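Periplasmic binding protein/LacI transcriptional regulator (Burkholderia multivorans, PDB 4YLE) probably binds a simple sugar in the periplasm as the solute-binding component of an ABC transporter, delivering it for uptake. Local coordinates at residues 36-41 against 86-91; 149-154 against 190-195; 167-172 against 184-189. One frame throughout, in Å; residues are numbered along the deposited sequence.

Interaction 1: 36-41 against 86-91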
ATOM      1  N   ALA A  36      -6.550  15.572   9.232  1.00 27.80           N
ATOM      2  CA  ALA A  36      -5.183  15.071   9.241  1.00 26.83           C
ATOM      3  C   ALA A  36      -5.091  13.864   8.337  1.00 28.08           C
ATOM      4  O   ALA A  36      -5.904  12.948   8.464  1.00 28.64           O
ATOM      5  CB  ALA A  36      -4.748  14.693  10.656  1.00 29.58           C
ATOM      6  N   LEU A  37      -4.102  13.879   7.443  1.00 23.40           N
ATOM      7  CA  LEU A  37      -3.776  12.717   6.557  1.00 21.65           C
ATOM      8  C   LEU A  37      -2.482  12.126   7.047  1.00 22.75           C
ATOM      9  O   LEU A  37      -1.443  12.779   6.966  1.00 23.79           O
ATOM     10  CB  LEU A  37      -3.629  13.141   5.101  1.00 19.82           C
ATOM     11  CG  LEU A  37      -3.215  12.026   4.127  1.00 18.38           C
ATOM     12  CD1 LEU A  37      -4.257  10.933   4.051  1.00 19.10           C
ATOM     13  CD2 LEU A  37      -2.995  12.601   2.747  1.00 18.77           C
ATOM     14  N   VAL A  38      -2.547  10.891   7.553  1.00 23.16           N
ATOM     15  CA  VAL A  38      -1.391  10.244   8.181  1.00 24.63           C
ATOM     16  C   VAL A  38      -0.969   9.062   7.328  1.00 23.23           C
ATOM     17  O   VAL A  38      -1.712   8.113   7.183  1.00 22.54           O
ATOM     18  CB  VAL A  38      -1.737   9.809   9.610  1.00 26.98           C
ATOM     19  CG1 VAL A  38      -0.590   8.980  10.260  1.00 28.73           C
ATOM     20  CG2 VAL A  38      -2.055  11.052  10.449  1.00 28.78           C
HETATM   21  N   MSE A  39       0.227   9.162   6.751  1.00 23.09           N
HETATM   22  CA  MSE A  39       0.691   8.236   5.734  1.00 21.81           C
HETATM   23  C   MSE A  39       1.834   7.392   6.258  1.00 23.43           C
HETATM   24  O   MSE A  39       2.202   7.492   7.402  1.00 25.37           O
HETATM   25  CB  MSE A  39       1.129   9.014   4.503  1.00 20.69           C
HETATM   26  CG  MSE A  39      -0.032   9.786   3.906  1.00 26.54           C
HETATM   27 SE   MSE A  39       0.512  10.875   2.368  1.00 27.28          SE
HETATM   28  CE  MSE A  39       1.339  12.316   3.415  1.00 36.25           C
ATOM     29  N   LYS A  40       2.374   6.548   5.399  1.00 22.55           N
ATOM     30  CA  LYS A  40       3.541   5.770   5.771  1.00 24.08           C
ATOM     31  C   LYS A  40       4.760   6.488   5.223  1.00 24.65           C
ATOM     32  O   LYS A  40       4.931   7.688   5.433  1.00 25.47           O
ATOM     33  CB  LYS A  40       3.419   4.335   5.265  1.00 23.40           C
ATOM     34  CG  LYS A  40       2.308   3.525   5.952  1.00 24.98           C
ATOM     35  CD  LYS A  40       2.017   2.149   5.258  1.00 22.97           C
ATOM     36  CE  LYS A  40       0.752   2.234   4.374  1.00 31.80           C
ATOM     37  NZ  LYS A  40       0.761   1.278   3.213  1.00 29.34           N
ATOM     38  N   SER A  41       5.614   5.770   4.522  1.00 24.96           N
ATOM     39  CA  SER A  41       6.936   6.293   4.256  1.00 26.14           C
ATOM     40  C   SER A  41       7.014   7.415   3.263  1.00 25.43           C
ATOM     41  O   SER A  41       6.632   7.285   2.092  1.00 23.82           O
ATOM     42  CB  SER A  41       7.832   5.173   3.752  1.00 26.69           C
ATOM     43  OG  SER A  41       9.071   5.730   3.395  1.00 28.24           O
ATOM     44  N   GLU A  86      -1.315  10.424  17.869  1.00 41.51           N
ATOM     45  CA  GLU A  86      -1.494  11.025  19.201  1.00 44.86           C
ATOM     46  C   GLU A  86      -1.353  12.548  19.156  1.00 45.39           C
ATOM     47  O   GLU A  86      -2.127  13.270  19.784  1.00 47.12           O
ATOM     48  CB  GLU A  86      -0.505  10.409  20.200  1.00 47.28           C
ATOM     49  CG  GLU A  86      -0.812   8.933  20.405  1.00 47.67           C
ATOM     50  CD  GLU A  86      -0.133   8.305  21.606  1.00 63.13           C
ATOM     51  OE1 GLU A  86       1.103   8.459  21.758  1.00 64.40           O
ATOM     52  OE2 GLU A  86      -0.849   7.628  22.380  1.00 60.68           O
ATOM     53  N   GLN A  87      -0.402  13.031  18.360  1.00 47.68           N
ATOM     54  CA  GLN A  87      -0.182  14.469  18.199  1.00 46.12           C
ATOM     55  C   GLN A  87      -1.363  15.117  17.459  1.00 46.46           C
ATOM     56  O   GLN A  87      -1.690  16.283  17.683  1.00 47.21           O
ATOM     57  CB  GLN A  87       1.144  14.687  17.464  1.00 53.07           C
ATOM     58  CG  GLN A  87       1.403  16.078  16.896  1.00 58.73           C
ATOM     59  CD  GLN A  87       2.528  16.057  15.855  1.00 74.48           C
ATOM     60  OE1 GLN A  87       3.437  15.215  15.918  1.00 80.56           O
ATOM     61  NE2 GLN A  87       2.458  16.965  14.882  1.00 71.60           N
HETATM   62  N   MSE A  88      -2.006  14.353  16.579  1.00 40.34           N
HETATM   63  CA  MSE A  88      -3.202  14.840  15.894  1.00 38.94           C
HETATM   64  C   MSE A  88      -4.378  14.921  16.872  1.00 42.56           C
HETATM   65  O   MSE A  88      -5.256  15.767  16.722  1.00 41.19           O
HETATM   66  CB  MSE A  88      -3.560  13.934  14.702  1.00 35.71           C
HETATM   67  CG  MSE A  88      -2.569  13.998  13.550  1.00 42.15           C
HETATM   68 SE   MSE A  88      -2.228  15.803  12.849  1.00 43.11          SE
HETATM   69  CE  MSE A  88      -0.482  16.182  13.666  1.00 47.76           C
ATOM     70  N   ILE A  89      -4.401  14.038  17.867  1.00 42.67           N
ATOM     71  CA  ILE A  89      -5.500  14.038  18.837  1.00 44.88           C
ATOM     72  C   ILE A  89      -5.380  15.249  19.761  1.00 52.79           C
ATOM     73  O   ILE A  89      -6.395  15.807  20.176  1.00 49.26           O
ATOM     74  CB  ILE A  89      -5.547  12.727  19.676  1.00 46.23           C
ATOM     75  CG1 ILE A  89      -5.820  11.531  18.761  1.00 43.64           C
ATOM     76  CG2 ILE A  89      -6.636  12.802  20.742  1.00 51.33           C
ATOM     77  CD1 ILE A  89      -5.809  10.167  19.414  1.00 49.93           C
ATOM     78  N   VAL A  90      -4.157  15.680  20.067  1.00 54.34           N
ATOM     79  CA  VAL A  90      -3.992  16.841  20.940  1.00 52.22           C
ATOM     80  C   VAL A  90      -4.338  18.131  20.193  1.00 52.21           C
ATOM     81  O   VAL A  90      -4.919  19.050  20.768  1.00 53.89           O
ATOM     82  CB  VAL A  90      -2.556  16.945  21.532  1.00 57.32           C
ATOM     83  CG1 VAL A  90      -2.224  15.712  22.352  1.00 55.24           C
ATOM     84  CG2 VAL A  90      -1.524  17.129  20.452  1.00 59.31           C
ATOM     85  N   SER A  91      -4.010  18.194  18.908  1.00 48.65           N
ATOM     86  CA  SER A  91      -4.334  19.366  18.104  1.00 47.93           C
ATOM     87  C   SER A  91      -5.831  19.470  17.803  1.00 47.12           C
ATOM     88  O   SER A  91      -6.252  20.370  17.088  1.00 46.52           O
ATOM     89  CB  SER A  91      -3.555  19.342  16.786  1.00 62.29           C
ATOM     90  OG  SER A  91      -2.167  19.501  17.014  1.00 65.12           O
TER
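A36 and M88 carry this contact: the methyl CB of A36 on strand 34-39 sits under the bent end of M88, a selenomethionine near the end of helix 78-90. Selenium does the closest touching, with M88 SE 3.5 Å from A36 CB. The methylene before it joins in, M88 CG lying 3.7 Å from A36 CB, so the alanine methyl meets the CG-SE bond alongside and not the terminal methyl. The shape of M88 explains this. CG is turned anti to the carbonyl carbon, beside the backbone N (chi1 -69°), chi2 (-55°) turns SE toward A36, and chi3 (103°) carries CE off to a point 5.4 Å from A36 CB. V38, two residues further along the same face, makes a looser second contact with the same CG, its CG2 4.3 Å from M88 CG. No hydrogen bond crosses the interface; it is apolar, buried packing in which A36, with its short side chain, lets the two backbones come to 6.9 Å at the CA atoms of A36 and M88. V38 is also touched by I84 and V85, one helical turn earlier, while L37 faces the other way and packs on A54 of helix 45-60. Strand 34-39 is thereby sandwiched between two helices, and is hydrogen-bonded to strand 66-72 through L37 and to strand 95-98 through A36 and V38. Helix 78-90 links those two neighbouring strands and passes over strand 34-39 on its way, so M88 packs the last turn of the crossover helix onto the strand it passes over. This is the 2-1-3 strand order of the Rossmann-like alpha/beta lobe typical of type I periplasmic binding proteins.

Interaction 2: 149-154 against 190-195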
ATOM      1  N   GLY A 149      -6.138  -7.017  -7.371  1.00 18.20           N
ATOM      2  CA  GLY A 149      -5.117  -6.195  -7.978  1.00 17.55           C
ATOM      3  C   GLY A 149      -3.872  -7.003  -8.317  1.00 17.67           C
ATOM      4  O   GLY A 149      -3.440  -7.010  -9.468  1.00 19.52           O
ATOM      5  N   ALA A 150      -3.330  -7.708  -7.327  1.00 15.95           N
ATOM      6  CA  ALA A 150      -2.151  -8.546  -7.529  1.00 15.29           C
ATOM      7  C   ALA A 150      -2.440  -9.644  -8.549  1.00 18.64           C
ATOM      8  O   ALA A 150      -1.574 -10.001  -9.311  1.00 19.89           O
ATOM      9  CB  ALA A 150      -1.689  -9.146  -6.200  1.00 17.39           C
ATOM     10  N   ARG A 151      -3.671 -10.150  -8.571  1.00 18.73           N
ATOM     11  CA  ARG A 151      -4.059 -11.200  -9.529  1.00 18.62           C
ATOM     12  C   ARG A 151      -3.952 -10.689 -10.952  1.00 28.52           C
ATOM     13  O   ARG A 151      -3.513 -11.427 -11.836  1.00 26.51           O
ATOM     14  CB  ARG A 151      -5.477 -11.683  -9.261  1.00 21.13           C
ATOM     15  CG  ARG A 151      -6.025 -12.772 -10.247  1.00 24.15           C
ATOM     16  CD  ARG A 151      -5.267 -14.071 -10.151  1.00 29.23           C
ATOM     17  NE  ARG A 151      -5.687 -15.020 -11.194  1.00 31.24           N
ATOM     18  CZ  ARG A 151      -6.655 -15.921 -11.053  1.00 44.22           C
ATOM     19  NH1 ARG A 151      -7.313 -16.040  -9.905  1.00 34.72           N
ATOM     20  NH2 ARG A 151      -6.962 -16.717 -12.066  1.00 38.92           N
ATOM     21  N   LYS A 152      -4.364  -9.440 -11.191  1.00 19.55           N
ATOM     22  CA  LYS A 152      -4.180  -8.844 -12.521  1.00 25.31           C
ATOM     23  C   LYS A 152      -2.710  -8.872 -12.958  1.00 19.92           C
ATOM     24  O   LYS A 152      -2.402  -9.225 -14.094  1.00 22.85           O
ATOM     25  CB  LYS A 152      -4.666  -7.396 -12.547  1.00 26.55           C
ATOM     26  CG  LYS A 152      -6.167  -7.228 -12.509  1.00 35.29           C
ATOM     27  CD  LYS A 152      -6.530  -5.757 -12.612  1.00 28.64           C
ATOM     28  CE  LYS A 152      -8.035  -5.586 -12.789  1.00 37.83           C
ATOM     29  NZ  LYS A 152      -8.398  -4.205 -13.251  1.00 37.95           N
ATOM     30  N   VAL A 153      -1.815  -8.430 -12.069  1.00 19.80           N
ATOM     31  CA  VAL A 153      -0.388  -8.365 -12.355  1.00 16.55           C
ATOM     32  C   VAL A 153       0.147  -9.778 -12.561  1.00 22.01           C
ATOM     33  O   VAL A 153       0.804 -10.049 -13.549  1.00 20.87           O
ATOM     34  CB  VAL A 153       0.364  -7.653 -11.240  1.00 16.12           C
ATOM     35  CG1 VAL A 153       1.878  -7.642 -11.512  1.00 17.69           C
ATOM     36  CG2 VAL A 153      -0.209  -6.209 -11.101  1.00 15.82           C
ATOM     37  N   GLY A 154      -0.169 -10.672 -11.636  1.00 20.35           N
ATOM     38  CA  GLY A 154       0.223 -12.065 -11.760  1.00 19.55           C
ATOM     39  C   GLY A 154      -0.246 -12.733 -13.051  1.00 20.82           C
ATOM     40  O   GLY A 154       0.512 -13.519 -13.671  1.00 23.92           O
HETATM   41  N   MSE A 190      -0.256 -17.610 -10.093  1.00 22.77           N
HETATM   42  CA  MSE A 190       0.737 -18.640 -10.361  1.00 23.60           C
HETATM   43  C   MSE A 190       0.117 -20.034 -10.369  1.00 25.82           C
HETATM   44  O   MSE A 190       0.413 -20.828 -11.265  1.00 25.64           O
HETATM   45  CB  MSE A 190       1.859 -18.548  -9.345  1.00 21.20           C
HETATM   46  CG  MSE A 190       2.665 -17.231  -9.469  1.00 19.45           C
HETATM   47 SE   MSE A 190       3.465 -16.950 -11.261  1.00 30.57          SE
HETATM   48  CE  MSE A 190       2.030 -15.845 -12.080  1.00 23.38           C
ATOM     49  N   LYS A 191      -0.749 -20.325  -9.392  1.00 24.12           N
ATOM     50  CA  LYS A 191      -1.519 -21.586  -9.383  1.00 27.44           C
ATOM     51  C   LYS A 191      -2.320 -21.816 -10.663  1.00 27.69           C
ATOM     52  O   LYS A 191      -2.312 -22.902 -11.238  1.00 29.80           O
ATOM     53  CB  LYS A 191      -2.514 -21.614  -8.227  1.00 26.39           C
ATOM     54  CG  LYS A 191      -1.988 -21.847  -6.820  1.00 36.74           C
ATOM     55  CD  LYS A 191      -3.159 -21.710  -5.822  1.00 43.70           C
ATOM     56  CE  LYS A 191      -2.812 -22.133  -4.401  1.00 55.94           C
ATOM     57  NZ  LYS A 191      -1.472 -21.677  -3.958  1.00 60.72           N
ATOM     58  N   ALA A 192      -3.052 -20.792 -11.073  1.00 26.83           N
ATOM     59  CA  ALA A 192      -3.953 -20.876 -12.211  1.00 28.23           C
ATOM     60  C   ALA A 192      -3.193 -21.134 -13.513  1.00 33.28           C
ATOM     61  O   ALA A 192      -3.749 -21.685 -14.491  1.00 37.02           O
ATOM     62  CB  ALA A 192      -4.744 -19.608 -12.320  1.00 27.63           C
ATOM     63  N   GLY A 193      -1.929 -20.722 -13.520  1.00 31.73           N
ATOM     64  CA  GLY A 193      -1.081 -20.837 -14.697  1.00 37.45           C
ATOM     65  C   GLY A 193      -0.217 -22.078 -14.701  1.00 37.88           C
ATOM     66  O   GLY A 193       0.370 -22.427 -15.731  1.00 39.75           O
ATOM     67  N   GLY A 194      -0.135 -22.745 -13.558  1.00 37.93           N
ATOM     68  CA  GLY A 194       0.725 -23.899 -13.416  1.00 37.98           C
ATOM     69  C   GLY A 194       2.159 -23.613 -12.992  1.00 35.77           C
ATOM     70  O   GLY A 194       2.985 -24.527 -13.032  1.00 36.52           O
HETATM   71  N   MSE A 195       2.475 -22.378 -12.581  1.00 33.15           N
HETATM   72  CA  MSE A 195       3.819 -22.055 -12.083  1.00 31.18           C
HETATM   73  C   MSE A 195       3.946 -22.514 -10.653  1.00 30.81           C
HETATM   74  O   MSE A 195       2.951 -22.773  -9.992  1.00 39.16           O
HETATM   75  CB  MSE A 195       4.149 -20.553 -12.154  1.00 28.86           C
HETATM   76  CG  MSE A 195       4.283 -19.989 -13.555  1.00 39.72           C
HETATM   77 SE   MSE A 195       2.590 -19.250 -14.247  1.00 40.84          SE
HETATM   78  CE  MSE A 195       2.610 -20.185 -15.977  1.00 36.16           C
TER
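The backbones of helices 146-160 and 177-193 come near each other at G154 and M190, whose CA atoms are 6.7 Å apart, G154 having no side chain to hold them further off. M190, a selenomethionine, lays its terminal methyl against the backbone of that glycine. Its CB points away from helix 146-160, but the chain doubles back at chi2 (-58°) and chi3 (94°), and CE arrives 3.2 Å from the carbonyl oxygen O of G154. The methyl approaches at about 120° from the C=O bond and also lies 4.0 Å from G154 C, a tight van der Waals meeting. The M190 side chain also touches A158 of helix 146-160, one turn on from G154, so one flexible chain packs against two successive turns.

R151 forms the outer edge of the contact. Its chain bends at chi2 and runs across to A192, where NH2 lies 3.7 Å from A192 CB; the guanidinium is turned obliquely to that methyl. The charge is answered within its own helix, NE making a salt bridge to D155 OD1, and the chain also covers D188 and A189. Beyond A192 the second helix ends in a Schellman motif: M195 N bonds M190 O at 2.9 Å and G194 N bonds K191 O at 3.2 Å, with G194 at positive phi. The arrangement is side-by-side helix packing, buried at the glycine and exposed at the alanine, between consecutive helices of an alpha/beta lobe of the type I periplasmic binding protein fold.

Interaction 3: 167-172 against 184-189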
ATOM      1  N   VAL A 167       8.990 -19.447  -9.429  1.00 20.47           N
ATOM      2  CA  VAL A 167       8.978 -18.017  -9.150  1.00 18.99           C
ATOM      3  C   VAL A 167       9.069 -17.762  -7.643  1.00 18.36           C
ATOM      4  O   VAL A 167       8.786 -18.656  -6.851  1.00 19.11           O
ATOM      5  CB  VAL A 167       7.698 -17.361  -9.744  1.00 19.05           C
ATOM      6  CG1 VAL A 167       7.537 -17.823 -11.201  1.00 19.88           C
ATOM      7  CG2 VAL A 167       6.479 -17.745  -8.931  1.00 23.24           C
ATOM      8  N   GLY A 168       9.495 -16.553  -7.278  1.00 17.24           N
ATOM      9  CA  GLY A 168       9.535 -16.107  -5.904  1.00 17.50           C
ATOM     10  C   GLY A 168       8.664 -14.901  -5.724  1.00 17.20           C
ATOM     11  O   GLY A 168       8.506 -14.106  -6.641  1.00 16.50           O
ATOM     12  N   ILE A 169       8.070 -14.789  -4.530  1.00 16.12           N
ATOM     13  CA  ILE A 169       7.260 -13.631  -4.159  1.00 15.00           C
ATOM     14  C   ILE A 169       7.989 -12.822  -3.087  1.00 17.42           C
ATOM     15  O   ILE A 169       8.342 -13.338  -2.017  1.00 16.20           O
ATOM     16  CB  ILE A 169       5.876 -14.060  -3.659  1.00 16.88           C
ATOM     17  CG1 ILE A 169       5.164 -14.806  -4.774  1.00 16.01           C
ATOM     18  CG2 ILE A 169       5.045 -12.847  -3.193  1.00 18.87           C
ATOM     19  CD1 ILE A 169       3.793 -15.377  -4.391  1.00 16.85           C
ATOM     20  N   VAL A 170       8.219 -11.558  -3.401  1.00 17.21           N
ATOM     21  CA  VAL A 170       8.800 -10.607  -2.473  1.00 15.30           C
ATOM     22  C   VAL A 170       7.641  -9.791  -1.879  1.00 18.50           C
ATOM     23  O   VAL A 170       7.013  -8.993  -2.561  1.00 20.70           O
ATOM     24  CB  VAL A 170       9.832  -9.705  -3.143  1.00 14.68           C
ATOM     25  CG1 VAL A 170      10.573  -8.867  -2.077  1.00 19.88           C
ATOM     26  CG2 VAL A 170      10.823 -10.532  -3.921  1.00 15.72           C
ATOM     27  N   GLU A 171       7.370 -10.033  -0.599  1.00 16.52           N
ATOM     28  CA  GLU A 171       6.177  -9.572   0.081  1.00 14.66           C
ATOM     29  C   GLU A 171       6.399  -8.283   0.861  1.00 17.02           C
ATOM     30  O   GLU A 171       7.519  -7.969   1.246  1.00 16.29           O
ATOM     31  CB  GLU A 171       5.747 -10.706   1.007  1.00 23.10           C
ATOM     32  CG  GLU A 171       4.678 -10.477   1.961  1.00 43.33           C
ATOM     33  CD  GLU A 171       4.340 -11.795   2.584  1.00 39.48           C
ATOM     34  OE1 GLU A 171       4.941 -12.173   3.618  1.00 36.73           O
ATOM     35  OE2 GLU A 171       3.518 -12.475   1.968  1.00 28.41           O
ATOM     36  N   GLY A 172       5.339  -7.510   1.059  1.00 15.42           N
ATOM     37  CA  GLY A 172       5.428  -6.351   1.948  1.00 18.18           C
ATOM     38  C   GLY A 172       5.549  -6.759   3.415  1.00 21.02           C
ATOM     39  O   GLY A 172       5.769  -7.932   3.755  1.00 23.09           O
ATOM     40  N   ALA A 184      -1.383 -13.263  -1.756  1.00 18.06           N
ATOM     41  CA  ALA A 184      -2.411 -14.226  -2.104  1.00 19.33           C
ATOM     42  C   ALA A 184      -2.844 -14.104  -3.576  1.00 21.35           C
ATOM     43  O   ALA A 184      -2.991 -15.115  -4.258  1.00 21.15           O
ATOM     44  CB  ALA A 184      -3.610 -14.056  -1.168  1.00 20.38           C
ATOM     45  N   GLY A 185      -3.032 -12.869  -4.067  1.00 18.23           N
ATOM     46  CA  GLY A 185      -3.355 -12.654  -5.477  1.00 23.93           C
ATOM     47  C   GLY A 185      -2.271 -13.180  -6.405  1.00 22.90           C
ATOM     48  O   GLY A 185      -2.561 -13.806  -7.431  1.00 19.69           O
ATOM     49  N   PHE A 186      -1.015 -12.936  -6.033  1.00 18.10           N
ATOM     50  CA  PHE A 186       0.114 -13.447  -6.799  1.00 18.44           C
ATOM     51  C   PHE A 186       0.082 -14.976  -6.810  1.00 20.52           C
ATOM     52  O   PHE A 186       0.234 -15.605  -7.850  1.00 19.40           O
ATOM     53  CB  PHE A 186       1.432 -12.941  -6.204  1.00 20.73           C
ATOM     54  CG  PHE A 186       1.791 -11.497  -6.541  1.00 15.83           C
ATOM     55  CD1 PHE A 186       1.535 -10.948  -7.792  1.00 15.86           C
ATOM     56  CD2 PHE A 186       2.548 -10.738  -5.657  1.00 16.67           C
ATOM     57  CE1 PHE A 186       1.924  -9.655  -8.103  1.00 19.16           C
ATOM     58  CE2 PHE A 186       2.934  -9.425  -5.970  1.00 16.76           C
ATOM     59  CZ  PHE A 186       2.640  -8.906  -7.184  1.00 17.36           C
ATOM     60  N   GLN A 187      -0.125 -15.575  -5.646  1.00 18.51           N
ATOM     61  CA  GLN A 187      -0.202 -17.038  -5.557  1.00 21.64           C
ATOM     62  C   GLN A 187      -1.354 -17.568  -6.438  1.00 27.20           C
ATOM     63  O   GLN A 187      -1.205 -18.544  -7.126  1.00 21.98           O
ATOM     64  CB  GLN A 187      -0.401 -17.514  -4.116  1.00 28.00           C
ATOM     65  CG  GLN A 187       0.689 -17.149  -3.119  1.00 28.96           C
ATOM     66  CD  GLN A 187       1.643 -18.274  -2.809  1.00 42.64           C
ATOM     67  OE1 GLN A 187       1.860 -19.178  -3.618  1.00 44.65           O
ATOM     68  NE2 GLN A 187       2.219 -18.227  -1.621  1.00 51.38           N
ATOM     69  N   ASP A 188      -2.502 -16.891  -6.424  1.00 22.11           N
ATOM     70  CA  ASP A 188      -3.651 -17.309  -7.221  1.00 22.94           C
ATOM     71  C   ASP A 188      -3.292 -17.375  -8.692  1.00 23.43           C
ATOM     72  O   ASP A 188      -3.640 -18.327  -9.398  1.00 24.26           O
ATOM     73  CB  ASP A 188      -4.814 -16.321  -7.056  1.00 24.19           C
ATOM     74  CG  ASP A 188      -5.399 -16.290  -5.634  1.00 22.84           C
ATOM     75  OD1 ASP A 188      -5.192 -17.252  -4.844  1.00 23.49           O
ATOM     76  OD2 ASP A 188      -6.151 -15.299  -5.346  1.00 24.38           O
ATOM     77  N   ALA A 189      -2.595 -16.340  -9.153  1.00 21.99           N
ATOM     78  CA  ALA A 189      -2.203 -16.250 -10.558  1.00 21.54           C
ATOM     79  C   ALA A 189      -1.254 -17.379 -10.942  1.00 22.10           C
ATOM     80  O   ALA A 189      -1.423 -18.029 -11.989  1.00 23.41           O
ATOM     81  CB  ALA A 189      -1.568 -14.905 -10.816  1.00 20.52           C
TER
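Strand 166-171 and helix 177-193 are the first two elements of a beta-alpha-beta unit completed by strand 196-202, and the contact between them fixes the helix onto the parallel four-stranded sheet. I169 is the strand residue that does it, its side chain directed at the helix. With CG1 beside the backbone N (chi1 -61°) and the chain extended beyond, CD1 ends against both F186 and Q187, successive residues of the helix. There CD1 lies 3.8 Å from F186 CB and equally 3.8 Å from Q187 CG, whose chain bends at chi2 and also brings CD to 3.9 Å from I169 CD1. Both pairs of side chains cross obliquely and no hydrogen bond joins the segments. The aromatic ring extends past I169 to L228 on strand 226-229, while Q187 touches V197 and V200 on strand 196-202, so the one helix spans three strands. Near the end of strand 166-171, E171 is held by the helix residue T183 through OE2. The second branch of I169 meets the ring at an oblique angle, CG2 4.1 Å from F186 CD2.

How the interactions relate
Interaction 1 lies in one lobe and interactions 2 and 3 together in the other. Interactions 1 and 3 are both buried strand-to-helix packing without polar bonds, but in 3 the helix directly follows its strand, whereas in 1 it is the crossover linking the two strands on either side. Interaction 2 is only partly buried and adds an arginine at its exposed edge. Interactions 2 and 3 share helix 177-193, which has a sheet on one side and helix 146-160 on another. They touch directly: A189 CB lies 3.4 Å from G154 C, and F186 CD1 is 3.6 Å from A150 O, so the phenylalanine ring reaches both strand and helix.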